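Local coordinates for possible transcriptional regulatory arsR-family protein (Mycobacterium bovis, PDB 3GW2) that is probably a DNA-binding transcriptional regulator of the ArsR family and belongs to a regulatory network that coordinates tolerance to the antitubercular drug bedaquiline, at residues Asn24-Gln29 / Thr48-Thr53; Leu67-Arg72 / Arg80-Asp85. All blocks are in the same frame, centred on the assembly; numbering follows the deposited sequence.

Contact 1: residues Asn24-Gln29 / Thr48-Thr53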
ATOM      1  N   ASN A  24      -6.802   4.205  -2.318  1.00 39.27           N
ATOM      2  CA  ASN A  24      -8.090   4.671  -2.801  1.00 38.74           C
ATOM      3  C   ASN A  24      -8.894   3.463  -3.257  1.00 38.32           C
ATOM      4  O   ASN A  24      -8.506   2.774  -4.203  1.00 37.44           O
ATOM      5  CB  ASN A  24      -7.893   5.689  -3.934  1.00 39.42           C
ATOM      6  CG  ASN A  24      -9.204   6.277  -4.439  1.00 39.57           C
ATOM      7  OD1 ASN A  24     -10.028   5.575  -5.023  1.00 39.50           O
ATOM      8  ND2 ASN A  24      -9.393   7.570  -4.226  1.00 40.32           N
ATOM      9  N   GLY A  25     -10.006   3.205  -2.576  1.00 37.86           N
ATOM     10  CA  GLY A  25     -10.773   1.978  -2.796  1.00 38.57           C
ATOM     11  C   GLY A  25     -11.327   1.836  -4.193  1.00 39.14           C
ATOM     12  O   GLY A  25     -11.326   0.744  -4.783  1.00 39.24           O
ATOM     13  N   ARG A  26     -11.791   2.955  -4.732  1.00 39.55           N
ATOM     14  CA  ARG A  26     -12.344   2.992  -6.072  1.00 39.85           C
ATOM     15  C   ARG A  26     -11.261   2.862  -7.134  1.00 39.83           C
ATOM     16  O   ARG A  26     -11.458   2.205  -8.150  1.00 40.29           O
ATOM     17  CB  ARG A  26     -13.168   4.267  -6.267  1.00 40.04           C
ATOM     18  CG  ARG A  26     -14.213   4.123  -7.329  1.00 39.27           C
ATOM     19  CD  ARG A  26     -14.773   5.458  -7.733  1.00 37.53           C
ATOM     20  NE  ARG A  26     -15.657   5.301  -8.879  1.00 36.44           N
ATOM     21  CZ  ARG A  26     -16.221   6.305  -9.538  1.00 37.31           C
ATOM     22  NH1 ARG A  26     -15.987   7.562  -9.176  1.00 35.00           N
ATOM     23  NH2 ARG A  26     -17.015   6.047 -10.570  1.00 37.00           N
ATOM     24  N   ARG A  27     -10.100   3.458  -6.886  1.00 39.85           N
ATOM     25  CA  ARG A  27      -8.925   3.261  -7.749  1.00 39.62           C
ATOM     26  C   ARG A  27      -8.486   1.786  -7.861  1.00 39.60           C
ATOM     27  O   ARG A  27      -7.970   1.345  -8.907  1.00 40.26           O
ATOM     28  CB  ARG A  27      -7.790   4.159  -7.246  1.00 40.34           C
ATOM     29  CG  ARG A  27      -6.440   3.964  -7.894  1.00 39.61           C
ATOM     30  CD  ARG A  27      -5.636   5.252  -7.850  1.00 40.81           C
ATOM     31  NE  ARG A  27      -5.094   5.554  -6.530  1.00 43.15           N
ATOM     32  CZ  ARG A  27      -5.259   6.704  -5.878  1.00 44.45           C
ATOM     33  NH1 ARG A  27      -5.958   7.695  -6.408  1.00 44.15           N
ATOM     34  NH2 ARG A  27      -4.705   6.872  -4.683  1.00 45.97           N
ATOM     35  N   LEU A  28      -8.710   1.008  -6.803  1.00 38.39           N
ATOM     36  CA  LEU A  28      -8.376  -0.423  -6.809  1.00 37.31           C
ATOM     37  C   LEU A  28      -9.237  -1.267  -7.779  1.00 36.49           C
ATOM     38  O   LEU A  28      -8.830  -2.357  -8.211  1.00 35.53           O
ATOM     39  CB  LEU A  28      -8.480  -0.980  -5.391  1.00 37.80           C
ATOM     40  CG  LEU A  28      -7.261  -0.870  -4.449  1.00 38.88           C
ATOM     41  CD1 LEU A  28      -6.344   0.273  -4.807  1.00 40.96           C
ATOM     42  CD2 LEU A  28      -7.734  -0.739  -3.031  1.00 38.57           C
ATOM     43  N   GLN A  29     -10.426  -0.768  -8.099  1.00 35.32           N
ATOM     44  CA  GLN A  29     -11.282  -1.384  -9.120  1.00 35.44           C
ATOM     45  C   GLN A  29     -10.559  -1.471 -10.455  1.00 34.71           C
ATOM     46  O   GLN A  29     -10.657  -2.474 -11.152  1.00 34.76           O
ATOM     47  CB  GLN A  29     -12.589  -0.608  -9.283  1.00 35.13           C
ATOM     48  CG  GLN A  29     -13.447  -0.615  -8.029  1.00 36.61           C
ATOM     49  CD  GLN A  29     -14.733   0.168  -8.183  1.00 38.49           C
ATOM     50  OE1 GLN A  29     -15.330   0.596  -7.193  1.00 41.68           O
ATOM     51  NE2 GLN A  29     -15.175   0.349  -9.418  1.00 37.32           N
ATOM     52  N   THR A  48     -15.580   1.378 -14.963  1.00 28.27           N
ATOM     53  CA  THR A  48     -15.598   1.728 -13.544  1.00 29.30           C
ATOM     54  C   THR A  48     -16.575   2.864 -13.234  1.00 30.20           C
ATOM     55  O   THR A  48     -16.698   3.277 -12.083  1.00 30.86           O
ATOM     56  CB  THR A  48     -14.219   2.166 -13.065  1.00 29.86           C
ATOM     57  OG1 THR A  48     -13.822   3.315 -13.825  1.00 30.14           O
ATOM     58  CG2 THR A  48     -13.223   1.035 -13.237  1.00 28.89           C
ATOM     59  N   GLY A  49     -17.269   3.359 -14.255  1.00 30.26           N
ATOM     60  CA  GLY A  49     -18.191   4.477 -14.086  1.00 30.81           C
ATOM     61  C   GLY A  49     -17.504   5.802 -13.751  1.00 31.47           C
ATOM     62  O   GLY A  49     -18.134   6.676 -13.178  1.00 30.54           O
HETATM   63  N   MSE A  50     -16.228   5.957 -14.120  1.00 31.45           N
HETATM   64  CA  MSE A  50     -15.492   7.195 -13.851  1.00 34.38           C
HETATM   65  C   MSE A  50     -15.531   8.076 -15.082  1.00 32.69           C
HETATM   66  O   MSE A  50     -15.433   7.571 -16.187  1.00 32.47           O
HETATM   67  CB  MSE A  50     -14.017   6.932 -13.513  1.00 33.73           C
HETATM   68  CG  MSE A  50     -13.754   6.179 -12.216  1.00 34.78           C
HETATM   69 SE   MSE A  50     -11.851   5.694 -12.157  1.00 44.93          SE
HETATM   70  CE  MSE A  50     -11.951   4.322 -10.742  1.00 38.76           C
ATOM     71  N   ASN A  51     -15.656   9.388 -14.896  1.00 31.93           N
ATOM     72  CA  ASN A  51     -15.437  10.297 -16.013  1.00 32.08           C
ATOM     73  C   ASN A  51     -13.965  10.185 -16.459  1.00 31.78           C
ATOM     74  O   ASN A  51     -13.112   9.708 -15.692  1.00 30.59           O
ATOM     75  CB  ASN A  51     -15.795  11.734 -15.632  1.00 31.42           C
ATOM     76  CG  ASN A  51     -14.887  12.294 -14.546  1.00 31.92           C
ATOM     77  OD1 ASN A  51     -13.881  12.923 -14.844  1.00 31.85           O
ATOM     78  ND2 ASN A  51     -15.236  12.063 -13.284  1.00 29.94           N
ATOM     79  N   LEU A  52     -13.688  10.612 -17.691  1.00 31.23           N
ATOM     80  CA  LEU A  52     -12.360  10.512 -18.292  1.00 32.40           C
ATOM     81  C   LEU A  52     -11.255  11.210 -17.485  1.00 32.04           C
ATOM     82  O   LEU A  52     -10.156  10.691 -17.397  1.00 32.31           O
ATOM     83  CB  LEU A  52     -12.383  11.068 -19.726  1.00 32.69           C
ATOM     84  CG  LEU A  52     -12.278  10.161 -20.968  1.00 36.10           C
ATOM     85  CD1 LEU A  52     -12.637   8.674 -20.739  1.00 34.12           C
ATOM     86  CD2 LEU A  52     -13.079  10.774 -22.163  1.00 33.95           C
ATOM     87  N   THR A  53     -11.550  12.374 -16.901  1.00 31.32           N
ATOM     88  CA  THR A  53     -10.588  13.087 -16.056  1.00 31.00           C
ATOM     89  C   THR A  53     -10.245  12.308 -14.772  1.00 30.75           C
ATOM     90  O   THR A  53      -9.059  12.148 -14.421  1.00 30.33           O
ATOM     91  CB  THR A  53     -11.084  14.504 -15.727  1.00 30.57           C
ATOM     92  OG1 THR A  53     -11.394  15.186 -16.949  1.00 32.50           O
ATOM     93  CG2 THR A  53     -10.028  15.317 -14.949  1.00 30.98           C
TER
HETATM   94  O   HOH W   1     -16.364   2.664  -9.575  1.00 40.99           O
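R26 reaches across to the carbonyl oxygens of T48 and G49 with a single nitrogen. Its NH2 donates to T48 O at 3.2 Å, with the acceptor lying 20° out of the guanidinium plane. The second bond, NH2 to G49 O at 2.9 Å, is weak because its N-H is bent, at 124°. NE turns to a water lying in the guanidinium plane. That water also accepts from Q29 NE2 and donates to T48 O, which therefore takes two donors. Over one face of the guanidinium, CG of M50, a selenomethionine, sits 3.6 Å from R26 CZ. The R26 and M50 side chains slide past each other in opposite directions, and M50 CE comes to 3.4 Å from R26 O. R26 CG stands anti to the backbone N (chi1 -155°) and the side chain runs extended to NE, a shape in keeping with its reach to T48 and G49.

Further out, G49 follows helix 41-48 in a Schellman motif, at positive phi. T48 OG1 bonds back to I44 O. On the other side, N24 OD1 caps R27 N at 2.8 Å, in the turn that leads into the helix. R27 is bonded through NE to A21 O, NH2 to K20 O and NH1 to N58 OD1.

T48-T53 holds the turn of the helix-turn-helix, between helices 41-48 and 52-64. Across these segments the positive guanidinium is met by carbonyl oxygens at a helix C-terminus, where the helix dipole would probably favour it.

Contact 2: residues Leu67-Arg72 / Arg80-Asp85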
ATOM      1  N   LEU A  67       2.570   0.657 -10.388  1.00 32.55           N
ATOM      2  CA  LEU A  67       1.624  -0.457 -10.384  1.00 32.37           C
ATOM      3  C   LEU A  67       1.046  -0.771 -11.766  1.00 32.18           C
ATOM      4  O   LEU A  67       0.580  -1.885 -12.013  1.00 32.14           O
ATOM      5  CB  LEU A  67       0.490  -0.200  -9.383  1.00 32.27           C
ATOM      6  CG  LEU A  67       0.849  -0.076  -7.897  1.00 32.53           C
ATOM      7  CD1 LEU A  67      -0.413   0.037  -7.059  1.00 32.72           C
ATOM      8  CD2 LEU A  67       1.711  -1.240  -7.410  1.00 33.12           C
ATOM      9  N   VAL A  68       1.066   0.221 -12.652  1.00 31.76           N
ATOM     10  CA  VAL A  68       0.638   0.034 -14.035  1.00 31.30           C
ATOM     11  C   VAL A  68       1.674   0.637 -14.995  1.00 31.75           C
ATOM     12  O   VAL A  68       2.474   1.494 -14.597  1.00 31.26           O
ATOM     13  CB  VAL A  68      -0.760   0.660 -14.313  1.00 31.40           C
ATOM     14  CG1 VAL A  68      -1.861  -0.060 -13.518  1.00 31.95           C
ATOM     15  CG2 VAL A  68      -0.773   2.171 -14.031  1.00 29.42           C
ATOM     16  N   GLU A  69       1.669   0.172 -16.244  1.00 31.85           N
ATOM     17  CA  GLU A  69       2.434   0.818 -17.310  1.00 32.28           C
ATOM     18  C   GLU A  69       1.483   1.225 -18.418  1.00 32.41           C
ATOM     19  O   GLU A  69       0.366   0.712 -18.493  1.00 31.42           O
ATOM     20  CB  GLU A  69       3.534  -0.095 -17.848  1.00 32.92           C
ATOM     21  CG  GLU A  69       4.523  -0.511 -16.770  1.00 35.72           C
ATOM     22  CD  GLU A  69       5.956  -0.222 -17.132  1.00 40.98           C
ATOM     23  OE1 GLU A  69       6.260  -0.118 -18.341  1.00 43.58           O
ATOM     24  OE2 GLU A  69       6.790  -0.106 -16.201  1.00 43.37           O
ATOM     25  N   ALA A  70       1.929   2.153 -19.262  1.00 32.64           N
ATOM     26  CA  ALA A  70       1.097   2.726 -20.300  1.00 33.65           C
ATOM     27  C   ALA A  70       1.811   2.715 -21.640  1.00 34.38           C
ATOM     28  O   ALA A  70       3.036   2.781 -21.706  1.00 34.45           O
ATOM     29  CB  ALA A  70       0.695   4.143 -19.934  1.00 33.39           C
ATOM     30  N   ARG A  71       1.034   2.611 -22.707  1.00 35.39           N
ATOM     31  CA  ARG A  71       1.539   2.816 -24.053  1.00 36.23           C
ATOM     32  C   ARG A  71       0.522   3.613 -24.843  1.00 37.35           C
ATOM     33  O   ARG A  71      -0.684   3.532 -24.587  1.00 36.84           O
ATOM     34  CB  ARG A  71       1.859   1.487 -24.746  1.00 36.43           C
ATOM     35  CG  ARG A  71       0.678   0.565 -24.929  1.00 35.94           C
ATOM     36  CD  ARG A  71       1.057  -0.703 -25.684  1.00 36.37           C
ATOM     37  NE  ARG A  71      -0.154  -1.481 -25.929  1.00 36.80           N
ATOM     38  CZ  ARG A  71      -0.904  -1.378 -27.030  1.00 36.20           C
ATOM     39  NH1 ARG A  71      -0.560  -0.546 -28.018  1.00 35.23           N
ATOM     40  NH2 ARG A  71      -2.001  -2.115 -27.141  1.00 35.53           N
ATOM     41  N   ARG A  72       1.024   4.399 -25.785  1.00 38.99           N
ATOM     42  CA  ARG A  72       0.208   5.260 -26.629  1.00 41.08           C
ATOM     43  C   ARG A  72       0.073   4.600 -28.004  1.00 41.70           C
ATOM     44  O   ARG A  72       1.078   4.262 -28.630  1.00 41.48           O
ATOM     45  CB  ARG A  72       0.895   6.628 -26.750  1.00 41.54           C
ATOM     46  CG  ARG A  72       0.136   7.703 -27.540  1.00 43.71           C
ATOM     47  CD  ARG A  72      -0.636   8.649 -26.629  1.00 46.94           C
ATOM     48  NE  ARG A  72       0.181   9.128 -25.512  1.00 49.20           N
ATOM     49  CZ  ARG A  72      -0.243   9.978 -24.579  1.00 50.96           C
ATOM     50  NH1 ARG A  72      -1.481  10.464 -24.620  1.00 50.81           N
ATOM     51  NH2 ARG A  72       0.575  10.347 -23.598  1.00 51.62           N
ATOM     52  N   ARG A  80      -1.707  -1.309 -18.415  0.50 29.49           N
ATOM     53  CA  ARG A  80      -1.713  -2.648 -17.864  0.50 29.29           C
ATOM     54  C   ARG A  80      -0.946  -2.721 -16.563  0.50 29.68           C
ATOM     55  O   ARG A  80      -0.089  -1.894 -16.267  0.50 28.19           O
ATOM     56  CB  ARG A  80      -1.144  -3.684 -18.838  0.50 28.66           C
ATOM     57  CG  ARG A  80      -0.068  -3.202 -19.781  0.50 28.43           C
ATOM     58  CD  ARG A  80       1.220  -2.816 -19.121  0.50 26.84           C
ATOM     59  NE  ARG A  80       2.410  -3.345 -19.809  0.50 27.77           N
ATOM     60  CZ  ARG A  80       3.014  -2.786 -20.857  0.50 28.31           C
ATOM     61  NH1 ARG A  80       2.545  -1.683 -21.430  0.50 27.81           N
ATOM     62  NH2 ARG A  80       4.097  -3.355 -21.357  0.50 31.35           N
ATOM     63  N   ILE A  81      -1.276  -3.753 -15.807  1.00 31.17           N
ATOM     64  CA  ILE A  81      -0.546  -4.130 -14.602  1.00 32.37           C
ATOM     65  C   ILE A  81       0.925  -4.311 -14.956  1.00 32.71           C
ATOM     66  O   ILE A  81       1.248  -4.997 -15.914  1.00 32.10           O
ATOM     67  CB  ILE A  81      -1.202  -5.379 -13.978  1.00 32.53           C
ATOM     68  CG1 ILE A  81      -2.466  -4.911 -13.233  1.00 34.07           C
ATOM     69  CG2 ILE A  81      -0.205  -6.183 -13.070  1.00 32.53           C
ATOM     70  CD1 ILE A  81      -3.325  -6.018 -12.723  1.00 37.69           C
ATOM     71  N   ALA A  82       1.796  -3.646 -14.192  1.00 33.76           N
ATOM     72  CA  ALA A  82       3.212  -3.484 -14.544  1.00 34.63           C
ATOM     73  C   ALA A  82       4.042  -4.771 -14.577  1.00 35.52           C
ATOM     74  O   ALA A  82       5.004  -4.866 -15.354  1.00 36.35           O
ATOM     75  CB  ALA A  82       3.872  -2.439 -13.640  1.00 34.51           C
ATOM     76  N   GLY A  83       3.702  -5.750 -13.738  1.00 35.97           N
ATOM     77  CA  GLY A  83       4.316  -7.086 -13.844  1.00 35.81           C
ATOM     78  C   GLY A  83       3.678  -8.112 -12.930  1.00 35.78           C
ATOM     79  O   GLY A  83       2.693  -7.814 -12.247  1.00 35.55           O
ATOM     80  N   GLU A  84       4.244  -9.320 -12.912  1.00 35.55           N
ATOM     81  CA  GLU A  84       3.796 -10.371 -11.999  1.00 36.31           C
ATOM     82  C   GLU A  84       3.895  -9.956 -10.519  1.00 35.93           C
ATOM     83  O   GLU A  84       2.966 -10.205  -9.738  1.00 35.97           O
ATOM     84  CB  GLU A  84       4.603 -11.664 -12.222  1.00 36.82           C
ATOM     85  CG  GLU A  84       4.365 -12.738 -11.140  1.00 39.66           C
ATOM     86  CD  GLU A  84       3.215 -13.732 -11.542  1.00 44.05           C
ATOM     87  OE1 GLU A  84       2.122 -13.288 -12.004  1.00 44.88           O
ATOM     88  OE2 GLU A  84       3.415 -14.972 -11.389  1.00 45.16           O
ATOM     89  N   ASP A  85       5.022  -9.343 -10.140  1.00 35.51           N
ATOM     90  CA  ASP A  85       5.234  -8.903  -8.758  1.00 35.42           C
ATOM     91  C   ASP A  85       4.082  -7.990  -8.305  1.00 34.82           C
ATOM     92  O   ASP A  85       3.617  -8.081  -7.165  1.00 34.34           O
ATOM     93  CB  ASP A  85       6.607  -8.224  -8.588  1.00 35.46           C
ATOM     94  CG  ASP A  85       7.789  -9.220  -8.710  1.00 38.69           C
ATOM     95  OD1 ASP A  85       7.568 -10.453  -8.769  1.00 40.48           O
ATOM     96  OD2 ASP A  85       8.964  -8.773  -8.739  1.00 41.64           O
TER
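E69 and R80 form an antiparallel hydrogen-bonded pair in the beta hairpin of strands 68-73 and 76-81, the wing of this winged helix-turn-helix fold. E69 N donates to R80 O at 2.7 Å, and R80 N returns a bond to E69 O at 2.9 Å. V68 and I81 follow as a non-hydrogen-bonded pair. V68 CA makes a CA-H...O contact with R80 O, which thus receives two hydrogens. A82 N then donates to L67 O at 3.1 Å, from 49° above the carbonyl plane. This third backbone bond lies just past the strand, before G83 takes the N-cap position of helix 84-98.

Apolar contacts flank the ladder. L67 points away from 80-85, and its side chain packs on V18, A21 and L22 of helix 11-22 and on V96 of the second subunit. V68 and L67 both touch L62 of helix 52-64. A82 CB lies 3.7 Å from E69 CG.

The charged side chains share a face of the sheet. R80 has two conformers; in the one given, E69 OE1 and R80 NH2 are 4.9 Å apart, not in contact. In this conformer E69 CB lies over one face of the guanidinium, and the bent chain brings R80 CD within 3.8 Å of that same CB.

Overall arrangement
Contact 1 joins the region where helix 27-34 begins to the turn of the helix-turn-helix, its T48-T53 segment lying within the DNA-binding motif, residues 41-64. Contact 2 is at the base of the wing, on the opposite side of the chain's centre. The two are about 17 Å apart between centres. Their nearest atoms are about 6 Å apart, so they do not touch. They come in series along the chain: contact 1 closes before contact 2 opens. Helix 52-64 joins them, starting in T48-T53 and leading to strand 68-73. It also offers N58 to contact 1 and L62 to contact 2. Both contacts reach the second subunit, L28 packing on V15 of that subunit and D85 on its V95.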